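PDB 6UY4: dihydroorotate dehydrogenase from Schistosoma mansoni, which probably catalyses the FMN-dependent oxidation of (S)-dihydroorotate to orotate with a quinone as electron acceptor, a step of de novo pyrimidine synthesis. Local coordinates for residues A[185-190]-A[226-231]; A[213-218]-A[255-260]; A[220-225]-A[238-243]; A[249-254]-A[319-324]. All blocks are in the same frame, centred on the assembly; numbering follows the deposited sequence.

Contact 1: residues A[185-190]-A[226-231]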
loop_
_atom_site.group_PDB
_atom_site.type_symbol
_atom_site.label_atom_id
_atom_site.label_comp_id
_atom_site.label_asym_id
_atom_site.label_seq_id
_atom_site.Cartn_x
_atom_site.Cartn_y
_atom_site.Cartn_z
ATOM N N ALA A 185 5.701 -0.260 -19.144
ATOM C CA ALA A 185 5.841 -1.703 -19.312
ATOM C C ALA A 185 5.003 -2.458 -18.288
ATOM O O ALA A 185 4.416 -3.500 -18.602
ATOM C CB ALA A 185 7.312 -2.107 -19.206
ATOM N N GLY A 186 4.929 -1.943 -17.061
ATOM C CA GLY A 186 4.090 -2.574 -16.055
ATOM C C GLY A 186 2.612 -2.487 -16.390
ATOM O O GLY A 186 1.861 -3.441 -16.168
ATOM N N VAL A 187 2.173 -1.344 -16.921
ATOM C CA VAL A 187 0.774 -1.196 -17.316
ATOM C C VAL A 187 0.427 -2.190 -18.416
ATOM O O VAL A 187 -0.655 -2.791 -18.414
ATOM C CB VAL A 187 0.485 0.253 -17.752
ATOM C CG1 VAL A 187 -0.939 0.379 -18.268
ATOM C CG2 VAL A 187 0.715 1.212 -16.598
ATOM N N ARG A 188 1.341 -2.387 -19.367
ATOM C CA ARG A 188 1.089 -3.342 -20.441
ATOM C C ARG A 188 1.191 -4.782 -19.953
ATOM O O ARG A 188 0.549 -5.673 -20.520
ATOM C CB ARG A 188 2.063 -3.101 -21.596
ATOM N N LYS A 189 1.978 -5.028 -18.903
ATOM C CA LYS A 189 2.200 -6.394 -18.439
ATOM C C LYS A 189 1.034 -6.906 -17.600
ATOM O O LYS A 189 0.594 -8.048 -17.781
ATOM C CB LYS A 189 3.499 -6.470 -17.637
ATOM C CG LYS A 189 3.921 -7.880 -17.255
ATOM C CD LYS A 189 4.404 -8.660 -18.468
ATOM C CE LYS A 189 4.945 -10.026 -18.071
ATOM N NZ LYS A 189 5.529 -10.751 -19.234
ATOM N N PHE A 190 0.525 -6.087 -16.682
ATOM C CA PHE A 190 -0.507 -6.513 -15.746
ATOM C C PHE A 190 -1.874 -5.907 -16.032
ATOM O O PHE A 190 -2.824 -6.191 -15.295
ATOM C CB PHE A 190 -0.089 -6.168 -14.311
ATOM C CG PHE A 190 1.206 -6.796 -13.889
ATOM C CD1 PHE A 190 1.242 -8.107 -13.444
ATOM C CD2 PHE A 190 2.387 -6.075 -13.931
ATOM C CE1 PHE A 190 2.433 -8.688 -13.052
ATOM C CE2 PHE A 190 3.583 -6.650 -13.540
ATOM C CZ PHE A 190 3.605 -7.959 -13.100
ATOM N N LEU A 226 -1.372 6.447 -19.651
ATOM C CA LEU A 226 -2.746 6.355 -20.134
ATOM C C LEU A 226 -2.806 5.898 -21.586
ATOM O O LEU A 226 -3.768 5.232 -21.984
ATOM C CB LEU A 226 -3.456 7.698 -19.967
ATOM C CG LEU A 226 -3.759 8.077 -18.518
ATOM C CD1 LEU A 226 -4.537 9.375 -18.458
ATOM C CD2 LEU A 226 -4.517 6.956 -17.824
ATOM N N ALA A 227 -1.799 6.246 -22.389
ATOM C CA ALA A 227 -1.743 5.752 -23.760
ATOM C C ALA A 227 -1.589 4.237 -23.785
ATOM O O ALA A 227 -2.275 3.540 -24.544
ATOM C CB ALA A 227 -0.597 6.425 -24.513
ATOM N N ALA A 228 -0.684 3.708 -22.957
ATOM C CA ALA A 228 -0.532 2.261 -22.852
ATOM C C ALA A 228 -1.795 1.616 -22.299
ATOM O O ALA A 228 -2.186 0.525 -22.732
ATOM C CB ALA A 228 0.670 1.923 -21.971
ATOM N N ARG A 229 -2.447 2.278 -21.340
ATOM C CA ARG A 229 -3.687 1.747 -20.783
ATOM C C ARG A 229 -4.763 1.637 -21.855
ATOM O O ARG A 229 -5.496 0.644 -21.911
ATOM C CB ARG A 229 -4.159 2.634 -19.627
ATOM C CG ARG A 229 -5.198 2.002 -18.701
ATOM C CD ARG A 229 -6.620 2.174 -19.217
ATOM N NE ARG A 229 -6.970 3.578 -19.419
ATOM C CZ ARG A 229 -7.590 4.332 -18.517
ATOM N NH1 ARG A 229 -7.934 3.820 -17.344
ATOM N NH2 ARG A 229 -7.869 5.600 -18.790
ATOM N N ASN A 230 -4.869 2.649 -22.720
ATOM C CA ASN A 230 -5.877 2.622 -23.773
ATOM C C ASN A 230 -5.579 1.571 -24.834
ATOM O O ASN A 230 -6.491 1.179 -25.571
ATOM C CB ASN A 230 -6.001 4.002 -24.420
ATOM C CG ASN A 230 -6.537 5.047 -23.461
ATOM O OD1 ASN A 230 -7.183 4.718 -22.465
ATOM N ND2 ASN A 230 -6.276 6.315 -23.758
ATOM N N GLN A 231 -4.333 1.104 -24.931
ATOM C CA GLN A 231 -4.001 0.034 -25.863
ATOM C C GLN A 231 -4.473 -1.333 -25.390
ATOM O O GLN A 231 -4.306 -2.312 -26.125
ATOM C CB GLN A 231 -2.492 -0.000 -26.110
ATOM C CG GLN A 231 -1.984 1.145 -26.964
ATOM C CD GLN A 231 -2.683 1.217 -28.308
ATOM O OE1 GLN A 231 -3.523 2.086 -28.537
ATOM N NE2 GLN A 231 -2.339 0.299 -29.204
#

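Contact 2: residues A[213-218]-A[255-260]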
loop_
_atom_site.group_PDB
_atom_site.type_symbol
_atom_site.label_atom_id
_atom_site.label_comp_id
_atom_site.label_asym_id
_atom_site.label_seq_id
_atom_site.Cartn_x
_atom_site.Cartn_y
_atom_site.Cartn_z
ATOM N N GLN A 213 10.156 14.415 -10.194
ATOM C CA GLN A 213 9.624 15.203 -9.092
ATOM C C GLN A 213 9.148 16.587 -9.523
ATOM O O GLN A 213 8.945 17.454 -8.665
ATOM C CB GLN A 213 10.673 15.331 -7.985
ATOM N N THR A 214 8.969 16.816 -10.819
ATOM C CA THR A 214 8.431 18.073 -11.312
ATOM C C THR A 214 7.061 17.844 -11.938
ATOM O O THR A 214 6.673 16.715 -12.252
ATOM C CB THR A 214 9.373 18.730 -12.329
ATOM O OG1 THR A 214 8.850 20.010 -12.706
ATOM C CG2 THR A 214 9.508 17.869 -13.565
ATOM N N LYS A 215 6.330 18.946 -12.117
ATOM C CA LYS A 215 4.952 18.859 -12.590
ATOM C C LYS A 215 4.881 18.301 -14.006
ATOM O O LYS A 215 3.971 17.529 -14.332
ATOM C CB LYS A 215 4.296 20.238 -12.520
ATOM C CG LYS A 215 2.816 20.257 -12.857
ATOM C CD LYS A 215 2.263 21.668 -12.741
ATOM C CE LYS A 215 0.782 21.725 -13.071
ATOM N NZ LYS A 215 0.274 23.125 -13.033
ATOM N N GLU A 216 5.835 18.671 -14.862
ATOM C CA GLU A 216 5.769 18.246 -16.256
ATOM C C GLU A 216 6.234 16.809 -16.449
ATOM O O GLU A 216 5.735 16.123 -17.349
ATOM C CB GLU A 216 6.583 19.194 -17.136
ATOM C CG GLU A 216 5.923 20.550 -17.321
ATOM C CD GLU A 216 4.490 20.435 -17.811
ATOM O OE1 GLU A 216 4.230 19.614 -18.716
ATOM O OE2 GLU A 216 3.620 21.161 -17.283
ATOM N N LYS A 217 7.177 16.334 -15.632
ATOM C CA LYS A 217 7.547 14.923 -15.703
ATOM C C LYS A 217 6.395 14.032 -15.258
ATOM O O LYS A 217 6.212 12.932 -15.792
ATOM C CB LYS A 217 8.793 14.653 -14.860
ATOM C CG LYS A 217 10.104 14.966 -15.567
ATOM C CD LYS A 217 10.289 14.096 -16.800
ATOM N N LEU A 218 5.606 14.490 -14.284
ATOM C CA LEU A 218 4.423 13.737 -13.882
ATOM C C LEU A 218 3.377 13.727 -14.989
ATOM O O LEU A 218 2.778 12.683 -15.276
ATOM C CB LEU A 218 3.839 14.319 -12.596
ATOM C CG LEU A 218 2.530 13.690 -12.114
ATOM C CD1 LEU A 218 2.705 12.196 -11.876
ATOM C CD2 LEU A 218 2.027 14.381 -10.856
ATOM N N VAL A 255 -2.833 16.949 -7.981
ATOM C CA VAL A 255 -4.269 16.808 -8.208
ATOM C C VAL A 255 -4.656 17.390 -9.562
ATOM O O VAL A 255 -5.483 16.819 -10.284
ATOM C CB VAL A 255 -5.056 17.467 -7.060
ATOM C CG1 VAL A 255 -6.541 17.523 -7.389
ATOM C CG2 VAL A 255 -4.823 16.715 -5.759
ATOM N N GLU A 256 -4.064 18.528 -9.929
ATOM C CA GLU A 256 -4.402 19.168 -11.197
ATOM C C GLU A 256 -4.062 18.268 -12.378
ATOM O O GLU A 256 -4.894 18.046 -13.266
ATOM C CB GLU A 256 -3.678 20.509 -11.318
ATOM C CG GLU A 256 -3.787 21.138 -12.696
ATOM C CD GLU A 256 -3.034 22.447 -12.801
ATOM O OE1 GLU A 256 -2.680 23.016 -11.747
ATOM O OE2 GLU A 256 -2.793 22.904 -13.938
ATOM N N VAL A 257 -2.837 17.740 -12.406
ATOM C CA VAL A 257 -2.427 16.861 -13.497
ATOM C C VAL A 257 -3.273 15.594 -13.507
ATOM O O VAL A 257 -3.648 15.087 -14.572
ATOM C CB VAL A 257 -0.924 16.541 -13.387
ATOM C CG1 VAL A 257 -0.522 15.503 -14.421
ATOM C CG2 VAL A 257 -0.100 17.809 -13.553
ATOM N N ALA A 258 -3.599 15.070 -12.323
ATOM C CA ALA A 258 -4.390 13.849 -12.232
ATOM C C ALA A 258 -5.818 14.036 -12.724
ATOM O O ALA A 258 -6.469 13.049 -13.086
ATOM C CB ALA A 258 -4.403 13.342 -10.790
ATOM N N LEU A 259 -6.322 15.269 -12.747
ATOM C CA LEU A 259 -7.692 15.537 -13.154
ATOM C C LEU A 259 -7.808 16.189 -14.524
ATOM O O LEU A 259 -8.930 16.370 -15.008
ATOM C CB LEU A 259 -8.393 16.424 -12.114
ATOM C CG LEU A 259 -8.599 15.811 -10.727
ATOM C CD1 LEU A 259 -9.406 16.749 -9.845
ATOM C CD2 LEU A 259 -9.273 14.451 -10.830
ATOM N N ASP A 260 -6.694 16.550 -15.156
ATOM C CA ASP A 260 -6.753 17.149 -16.481
ATOM C C ASP A 260 -7.292 16.140 -17.488
ATOM O O ASP A 260 -6.971 14.950 -17.430
ATOM C CB ASP A 260 -5.370 17.637 -16.908
ATOM C CG ASP A 260 -5.397 18.383 -18.227
ATOM O OD1 ASP A 260 -6.049 19.447 -18.296
ATOM O OD2 ASP A 260 -4.768 17.906 -19.195
#

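Contact 3: residues A[220-225]-A[238-243]. With FMN (flavin mononucleotide), chain G.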
loop_
_atom_site.group_PDB
_atom_site.type_symbol
_atom_site.label_atom_id
_atom_site.label_comp_id
_atom_site.label_asym_id
_atom_site.label_seq_id
_atom_site.Cartn_x
_atom_site.Cartn_y
_atom_site.Cartn_z
ATOM N N ASP A 220 3.992 14.063 -18.156
ATOM C CA ASP A 220 4.543 13.186 -19.181
ATOM C C ASP A 220 4.348 11.721 -18.813
ATOM O O ASP A 220 3.981 10.901 -19.664
ATOM C CB ASP A 220 6.026 13.493 -19.387
ATOM C CG ASP A 220 6.770 12.354 -20.047
ATOM O OD1 ASP A 220 6.664 12.212 -21.283
ATOM O OD2 ASP A 220 7.456 11.596 -19.327
ATOM N N LEU A 221 4.588 11.375 -17.546
ATOM C CA LEU A 221 4.413 9.995 -17.104
ATOM C C LEU A 221 2.966 9.548 -17.269
ATOM O O LEU A 221 2.694 8.482 -17.831
ATOM C CB LEU A 221 4.863 9.851 -15.650
ATOM C CG LEU A 221 4.535 8.532 -14.948
ATOM C CD1 LEU A 221 5.220 7.363 -15.636
ATOM C CD2 LEU A 221 4.929 8.597 -13.480
ATOM N N LEU A 222 2.018 10.360 -16.790
ATOM C CA LEU A 222 0.611 9.987 -16.891
ATOM C C LEU A 222 0.147 9.921 -18.339
ATOM O O LEU A 222 -0.723 9.109 -18.671
ATOM C CB LEU A 222 -0.254 10.970 -16.102
ATOM C CG LEU A 222 -0.052 10.974 -14.587
ATOM C CD1 LEU A 222 -1.075 11.876 -13.914
ATOM C CD2 LEU A 222 -0.131 9.560 -14.035
ATOM N N SER A 223 0.711 10.756 -19.212
ATOM C CA SER A 223 0.318 10.729 -20.618
ATOM C C SER A 223 0.705 9.405 -21.266
ATOM O O SER A 223 -0.117 8.762 -21.929
ATOM C CB SER A 223 0.953 11.905 -21.361
ATOM O OG SER A 223 0.504 11.960 -22.703
ATOM N N LYS A 224 1.956 8.980 -21.080
ATOM C CA LYS A 224 2.401 7.714 -21.653
ATOM C C LYS A 224 1.693 6.531 -21.004
ATOM O O LYS A 224 1.371 5.547 -21.680
ATOM C CB LYS A 224 3.916 7.576 -21.505
ATOM C CG LYS A 224 4.718 8.593 -22.298
ATOM C CD LYS A 224 6.197 8.507 -21.960
ATOM C CE LYS A 224 7.018 9.451 -22.819
ATOM N NZ LYS A 224 8.428 9.548 -22.345
ATOM N N VAL A 225 1.444 6.609 -19.695
ATOM C CA VAL A 225 0.788 5.508 -18.996
ATOM C C VAL A 225 -0.646 5.338 -19.483
ATOM O O VAL A 225 -1.107 4.215 -19.720
ATOM C CB VAL A 225 0.852 5.731 -17.474
ATOM C CG1 VAL A 225 -0.153 4.843 -16.760
ATOM C CG2 VAL A 225 2.257 5.453 -16.964
ATOM N N ILE A 238 -6.455 3.148 -13.390
ATOM C CA ILE A 238 -5.101 3.590 -13.071
ATOM C C ILE A 238 -5.178 4.488 -11.845
ATOM O O ILE A 238 -5.844 5.530 -11.871
ATOM C CB ILE A 238 -4.449 4.327 -14.252
ATOM C CG1 ILE A 238 -4.241 3.375 -15.430
ATOM C CG2 ILE A 238 -3.129 4.948 -13.825
ATOM C CD1 ILE A 238 -3.253 2.267 -15.151
ATOM N N LEU A 239 -4.500 4.088 -10.774
ATOM C CA LEU A 239 -4.485 4.843 -9.532
ATOM C C LEU A 239 -3.101 5.429 -9.285
ATOM O O LEU A 239 -2.086 4.879 -9.722
ATOM C CB LEU A 239 -4.899 3.970 -8.343
ATOM C CG LEU A 239 -6.399 3.806 -8.078
ATOM C CD1 LEU A 239 -7.087 3.031 -9.192
ATOM C CD2 LEU A 239 -6.623 3.131 -6.738
ATOM N N LEU A 240 -3.073 6.554 -8.575
ATOM C CA LEU A 240 -1.839 7.259 -8.257
ATOM C C LEU A 240 -1.689 7.320 -6.744
ATOM O O LEU A 240 -2.551 7.875 -6.054
ATOM C CB LEU A 240 -1.845 8.665 -8.858
ATOM C CG LEU A 240 -0.487 9.235 -9.256
ATOM C CD1 LEU A 240 0.191 8.325 -10.269
ATOM C CD2 LEU A 240 -0.634 10.645 -9.808
ATOM N N LYS A 241 -0.601 6.753 -6.232
ATOM C CA LYS A 241 -0.331 6.713 -4.800
ATOM C C LYS A 241 0.716 7.768 -4.465
ATOM O O LYS A 241 1.812 7.764 -5.036
ATOM C CB LYS A 241 0.140 5.324 -4.376
ATOM C CG LYS A 241 0.315 5.153 -2.879
ATOM C CD LYS A 241 0.603 3.702 -2.535
ATOM C CE LYS A 241 0.745 3.503 -1.038
ATOM N NZ LYS A 241 0.976 2.072 -0.698
ATOM N N ILE A 242 0.381 8.665 -3.542
ATOM C CA ILE A 242 1.226 9.802 -3.219
ATOM C C ILE A 242 1.735 9.665 -1.788
ATOM O O ILE A 242 1.325 8.783 -1.034
ATOM C CB ILE A 242 0.489 11.142 -3.411
ATOM C CG1 ILE A 242 -0.604 11.298 -2.353
ATOM C CG2 ILE A 242 -0.101 11.229 -4.810
ATOM C CD1 ILE A 242 -1.317 12.625 -2.405
ATOM N N SER A 243 2.641 10.566 -1.417
ATOM C CA SER A 243 3.305 10.734 -0.134
ATOM C C SER A 243 2.601 11.799 0.696
ATOM O O SER A 243 2.114 12.794 0.147
ATOM C CB SER A 243 4.768 11.132 -0.335
ATOM O OG SER A 243 5.404 11.400 0.902
HETATM N N1 FMN G . 3.944 0.917 -0.438
HETATM C C2 FMN G . 4.026 0.764 -1.808
HETATM O O2 FMN G . 3.336 1.464 -2.547
HETATM N N3 FMN G . 4.880 -0.173 -2.353
HETATM C C4 FMN G . 5.658 -0.962 -1.530
HETATM O O4 FMN G . 6.419 -1.797 -2.016
HETATM C C4A FMN G . 5.579 -0.812 -0.151
HETATM N N5 FMN G . 6.354 -1.597 0.676
HETATM C C5A FMN G . 6.272 -1.450 2.045
HETATM C C6 FMN G . 7.056 -2.247 2.872
HETATM C C7 FMN G . 6.982 -2.103 4.252
HETATM C C7M FMN G . 7.830 -2.966 5.140
HETATM C C8 FMN G . 6.121 -1.161 4.806
HETATM C C8M FMN G . 6.039 -1.003 6.296
HETATM C C9 FMN G . 5.339 -0.363 3.977
HETATM C C9A FMN G . 5.410 -0.505 2.594
HETATM N N10 FMN G . 4.632 0.282 1.762
HETATM C C10 FMN G . 4.718 0.131 0.393
HETATM C "C1'" FMN G . 3.699 1.311 2.327
HETATM C "C2'" FMN G . 2.341 0.692 2.632
HETATM O "O2'" FMN G . 1.832 0.061 1.478
HETATM C "C3'" FMN G . 1.349 1.754 3.087
HETATM O "O3'" FMN G . 1.327 2.809 2.151
HETATM C "C4'" FMN G . 1.688 2.311 4.466
HETATM O "O4'" FMN G . 2.460 1.388 5.203
HETATM C "C5'" FMN G . 0.392 2.589 5.208
HETATM O "O5'" FMN G . 0.639 2.854 6.565
HETATM P P FMN G . 0.076 1.827 7.665
HETATM O O1P FMN G . 0.408 2.373 9.031
HETATM O O2P FMN G . -1.416 1.652 7.507
HETATM O O3P FMN G . 0.769 0.501 7.483
#

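Contact 4: residues A[249-254]-A[319-324]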
loop_
_atom_site.group_PDB
_atom_site.type_symbol
_atom_site.label_atom_id
_atom_site.label_comp_id
_atom_site.label_asym_id
_atom_site.label_seq_id
_atom_site.Cartn_x
_atom_site.Cartn_y
_atom_site.Cartn_z
ATOM N N GLN A 249 1.407 23.361 -2.286
ATOM C CA GLN A 249 1.451 23.691 -3.707
ATOM C C GLN A 249 1.674 22.448 -4.561
ATOM O O GLN A 249 0.974 22.236 -5.557
ATOM C CB GLN A 249 2.539 24.732 -3.972
ATOM C CG GLN A 249 2.512 25.283 -5.386
ATOM C CD GLN A 249 1.154 25.850 -5.759
ATOM O OE1 GLN A 249 0.571 25.476 -6.777
ATOM N NE2 GLN A 249 0.645 26.757 -4.934
ATOM N N ASN A 250 2.651 21.615 -4.192
ATOM C CA ASN A 250 2.898 20.395 -4.955
ATOM C C ASN A 250 1.712 19.443 -4.880
ATOM O O ASN A 250 1.417 18.738 -5.853
ATOM C CB ASN A 250 4.167 19.705 -4.457
ATOM C CG ASN A 250 5.428 20.426 -4.886
ATOM O OD1 ASN A 250 5.478 21.025 -5.960
ATOM N ND2 ASN A 250 6.455 20.372 -4.046
ATOM N N LEU A 251 1.021 19.410 -3.739
ATOM C CA LEU A 251 -0.180 18.591 -3.622
ATOM C C LEU A 251 -1.252 19.049 -4.604
ATOM O O LEU A 251 -1.933 18.223 -5.224
ATOM C CB LEU A 251 -0.699 18.643 -2.186
ATOM C CG LEU A 251 -1.698 17.576 -1.746
ATOM C CD1 LEU A 251 -1.073 16.196 -1.835
ATOM C CD2 LEU A 251 -2.176 17.862 -0.332
ATOM N N LYS A 252 -1.409 20.366 -4.763
ATOM C CA LYS A 252 -2.369 20.885 -5.732
ATOM C C LYS A 252 -1.942 20.561 -7.158
ATOM O O LYS A 252 -2.785 20.264 -8.013
ATOM C CB LYS A 252 -2.531 22.395 -5.554
ATOM C CG LYS A 252 -3.122 22.803 -4.217
ATOM C CD LYS A 252 -3.159 24.315 -4.067
ATOM C CE LYS A 252 -3.733 24.718 -2.717
ATOM N NZ LYS A 252 -3.811 26.197 -2.566
ATOM N N ASP A 253 -0.635 20.613 -7.432
ATOM C CA ASP A 253 -0.146 20.300 -8.771
ATOM C C ASP A 253 -0.416 18.846 -9.134
ATOM O O ASP A 253 -0.810 18.544 -10.268
ATOM C CB ASP A 253 1.348 20.607 -8.868
ATOM C CG ASP A 253 1.642 22.093 -8.812
ATOM O OD1 ASP A 253 0.681 22.889 -8.768
ATOM O OD2 ASP A 253 2.835 22.465 -8.815
ATOM N N ILE A 254 -0.205 17.929 -8.186
ATOM C CA ILE A 254 -0.477 16.517 -8.443
ATOM C C ILE A 254 -1.953 16.311 -8.756
ATOM O O ILE A 254 -2.310 15.593 -9.698
ATOM C CB ILE A 254 -0.025 15.658 -7.247
ATOM C CG1 ILE A 254 1.490 15.748 -7.066
ATOM C CG2 ILE A 254 -0.453 14.211 -7.435
ATOM C CD1 ILE A 254 2.009 14.980 -5.874
ATOM N N SER A 319 -9.157 15.203 -1.064
ATOM C CA SER A 319 -10.585 15.060 -1.332
ATOM C C SER A 319 -11.242 16.407 -1.598
ATOM O O SER A 319 -12.220 16.483 -2.351
ATOM C CB SER A 319 -11.272 14.353 -0.164
ATOM O OG SER A 319 -12.637 14.105 -0.451
ATOM N N ALA A 320 -10.721 17.479 -0.999
ATOM C CA ALA A 320 -11.257 18.809 -1.262
ATOM C C ALA A 320 -10.782 19.349 -2.605
ATOM O O ALA A 320 -11.535 20.037 -3.302
ATOM C CB ALA A 320 -10.866 19.766 -0.136
ATOM N N LEU A 321 -9.539 19.043 -2.986
ATOM C CA LEU A 321 -9.010 19.544 -4.251
ATOM C C LEU A 321 -9.650 18.837 -5.440
ATOM O O LEU A 321 -9.876 19.454 -6.487
ATOM C CB LEU A 321 -7.490 19.382 -4.284
ATOM C CG LEU A 321 -6.722 20.093 -3.169
ATOM C CD1 LEU A 321 -5.228 19.839 -3.296
ATOM C CD2 LEU A 321 -7.023 21.583 -3.183
ATOM N N THR A 322 -9.945 17.544 -5.302
ATOM C CA THR A 322 -10.589 16.796 -6.373
ATOM C C THR A 322 -12.089 17.038 -6.447
ATOM O O THR A 322 -12.716 16.624 -7.429
ATOM C CB THR A 322 -10.339 15.295 -6.207
ATOM O OG1 THR A 322 -10.959 14.837 -4.999
ATOM C CG2 THR A 322 -8.848 15.001 -6.153
ATOM N N LYS A 323 -12.675 17.689 -5.439
ATOM C CA LYS A 323 -14.122 17.884 -5.346
ATOM C C LYS A 323 -14.874 16.556 -5.389
ATOM O O LYS A 323 -16.022 16.493 -5.835
ATOM C CB LYS A 323 -14.630 18.830 -6.439
ATOM C CG LYS A 323 -14.251 20.285 -6.216
ATOM C CD LYS A 323 -14.710 21.172 -7.363
ATOM C CE LYS A 323 -13.928 20.885 -8.632
ATOM N NZ LYS A 323 -14.282 21.831 -9.724
ATOM N N GLY A 324 -14.232 15.487 -4.918
ATOM C CA GLY A 324 -14.851 14.177 -4.911
ATOM C C GLY A 324 -15.068 13.565 -6.275
ATOM O O GLY A 324 -15.955 12.722 -6.430
#

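Contact 1: residues A[185-190]-A[226-231]
Val187 meets the backbone of Ala228 and Arg229, and this one valine carries the whole approach of helix 179-190 to the last turn of helix 215-230. Its CA lies 6.4 Å from CA of Arg229, a short separation for two helices, and the small side chain of Ala228 on the facing surface is compatible with it. The packed part is the methyl CG1 of Val187, placed anti to the backbone N (chi1 175°) and thereby aimed at the other helix. It lies 3.9 Å from N of Arg229, and reaches CB of Ala228 at 4.3 Å and CB of Arg229 at 4.2 Å, so that the methyl rests on backbone and CB atoms. Only 113 Å² is buried in all, by van der Waals contact alone.

The solvent side is looser. Ala228 is partly exposed. The chain of Arg229 starts beside Val187 and then leads away, bent at chi2 and chi3. Its NE donates to OD1 of Asn230 at 3.3 Å, with the donor tilted 35° from the carbonyl plane, while CD2 of Leu226 lies 3.7 Å above one face of the guanidinium. The stronger polar anchors of that group lie elsewhere: NH1 bonds to O of Thr236 and forms a salt bridge with Asp266.

Further inward, Val187 also touches Leu170 of strand 165-170 and Leu197 of strand 196-200, so the contact joins two neighbouring helices of the TIM barrel's outer layer above the parallel strands they cover.

Contact 2: residues A[213-218]-A[255-260]
Lys215 and Glu256 form the polar half of this contact, a salt bridge near the start of helix 215-230. NZ of Lys215 lies 3.2 Å from OE2 and 3.2 Å from OE1 of Glu256, a forked approach to both carboxylate oxygens in which each hydrogen bond is weak. The two chains are extended beyond CG and cross at about a right angle; in Lys215 CG is anti to the backbone N (chi1 -174°), which carries the ammonium over to the neighbouring helix.

The apolar half lies beneath this bridge and centres on Val257, which points at the other helix. Its two methyls divide the work. CG2 supports the lysine's aliphatic stem, 3.9 Å from CG and 4.0 Å from CE of Lys215, whereas CG1 faces Leu218, with CG of that leucine 4.2 Å away. Val257 and Leu218 are buried, and their CA atoms, 7.5 Å apart, are the closest CA pair between the segments. Leu218 also packs on Ile254, and Val257 on Leu222, continuing the apolar seam between helices 215-230 and 248-259 of the barrel's outer layer.

The chemistry is therefore graded from inside to outside. Buried methyls bring the helices together, and an ion pair with an exposed glutamate closes the rim. Because its two hydrogen bonds are weak and Glu256 is exposed, the bridge is probably well screened by water and adds mainly electrostatic complementarity to the hydrophobic packing.

Contact 3: residues A[220-225]-A[238-243]
Leu222 and Leu240 meet tip to tip on the outer side of a strand that also supplies Lys241 to the flavin, so one short strand serves both helix packing and cofactor binding. CD2 of Leu222 stands 4.0 Å from CD1 of Leu240. Beside this pair, Val225 and Ile238 cross at a slant, with CG1 of Val225 4.2 Å from CG2 of Ile238; in each residue that methyl is anti to the backbone N. All four residues are buried, and the nearest CA pair, Val225 with Ile238, is 8.6 Å apart.

This is the helix-on-strand half of a beta-alpha-beta unit, strand 196-200, helix 215-230, strand 238-242, in the TIM barrel of the type 2 dihydroorotate dehydrogenases. Lys241 lies on the other side of the strand from Leu240, its chain fully extended toward FMN. NZ of Lys241 donates hydrogen bonds to O3' of FMN at 3.0 Å, O2 at 3.1 Å and N1 at 3.2 Å, and a weak one to O2', thus joining the isoalloxazine to the ribityl chain. The positive charge next to N1 and O2 would be expected to favour negative charge on the reduced flavin.

Contact 4: residues A[249-254]-A[319-324]
Leu321 reaches across to Lys252 at about a right angle, its terminal methyl meeting the first part of the lysine chain. CD1 of Leu321 is 3.8 Å from CG of Lys252 and 3.9 Å from its CA, so the methyl rests against the base of that side chain and the helix backbone beneath it. In Leu321, CG lies anti to the carbonyl carbon (chi1 -59°), and the nearly straight chi2 carries CD1 outward to the other helix. Lys252 has the same first torsion, yet its extended chain leads away from the contact, and only the aliphatic root takes part.

Leu251 flanks the same methyl. O of Leu251 is 4.1 Å from CD1 of Leu321, and CG of Leu251 follows at 4.5 Å, a peripheral touch. The segments bury 120 Å² between them, with the CA atoms of Lys252 and Leu321 6.9 Å apart. Lys252 is exposed and Leu321 partly so, which puts this apolar contact at the protein surface.

Leu251 extends the packing inward, touching Cys314 and Val318 of helix 305-321 as well as Ile242 of strand 238-242. Leu321 also leans on Val255, one turn along, so the contact joins the last part of helix 305-321 to the flank of helix 248-259 in the barrel's outer layer.

In the fold
From the N terminus, contact 1 opens first, on helix 179-190, and closes at the end of helix 215-230. Contact 2 opens at the start of that helix, before contact 1 has closed, so the two cross; it closes on helix 248-259. Contact 3, from helix 215-230 to strand 238-242, also crosses contact 1 but falls wholly within the loop of contact 2. Contact 4 starts on helix 248-259 ahead of the closing segment of contact 2, crosses it, and ends on helix 305-321. Together they link helices 179-190, 215-230, 248-259 and 305-321 of the outer layer, while contact 3 ties helix 215-230 to strand 238-242 of the barrel wall.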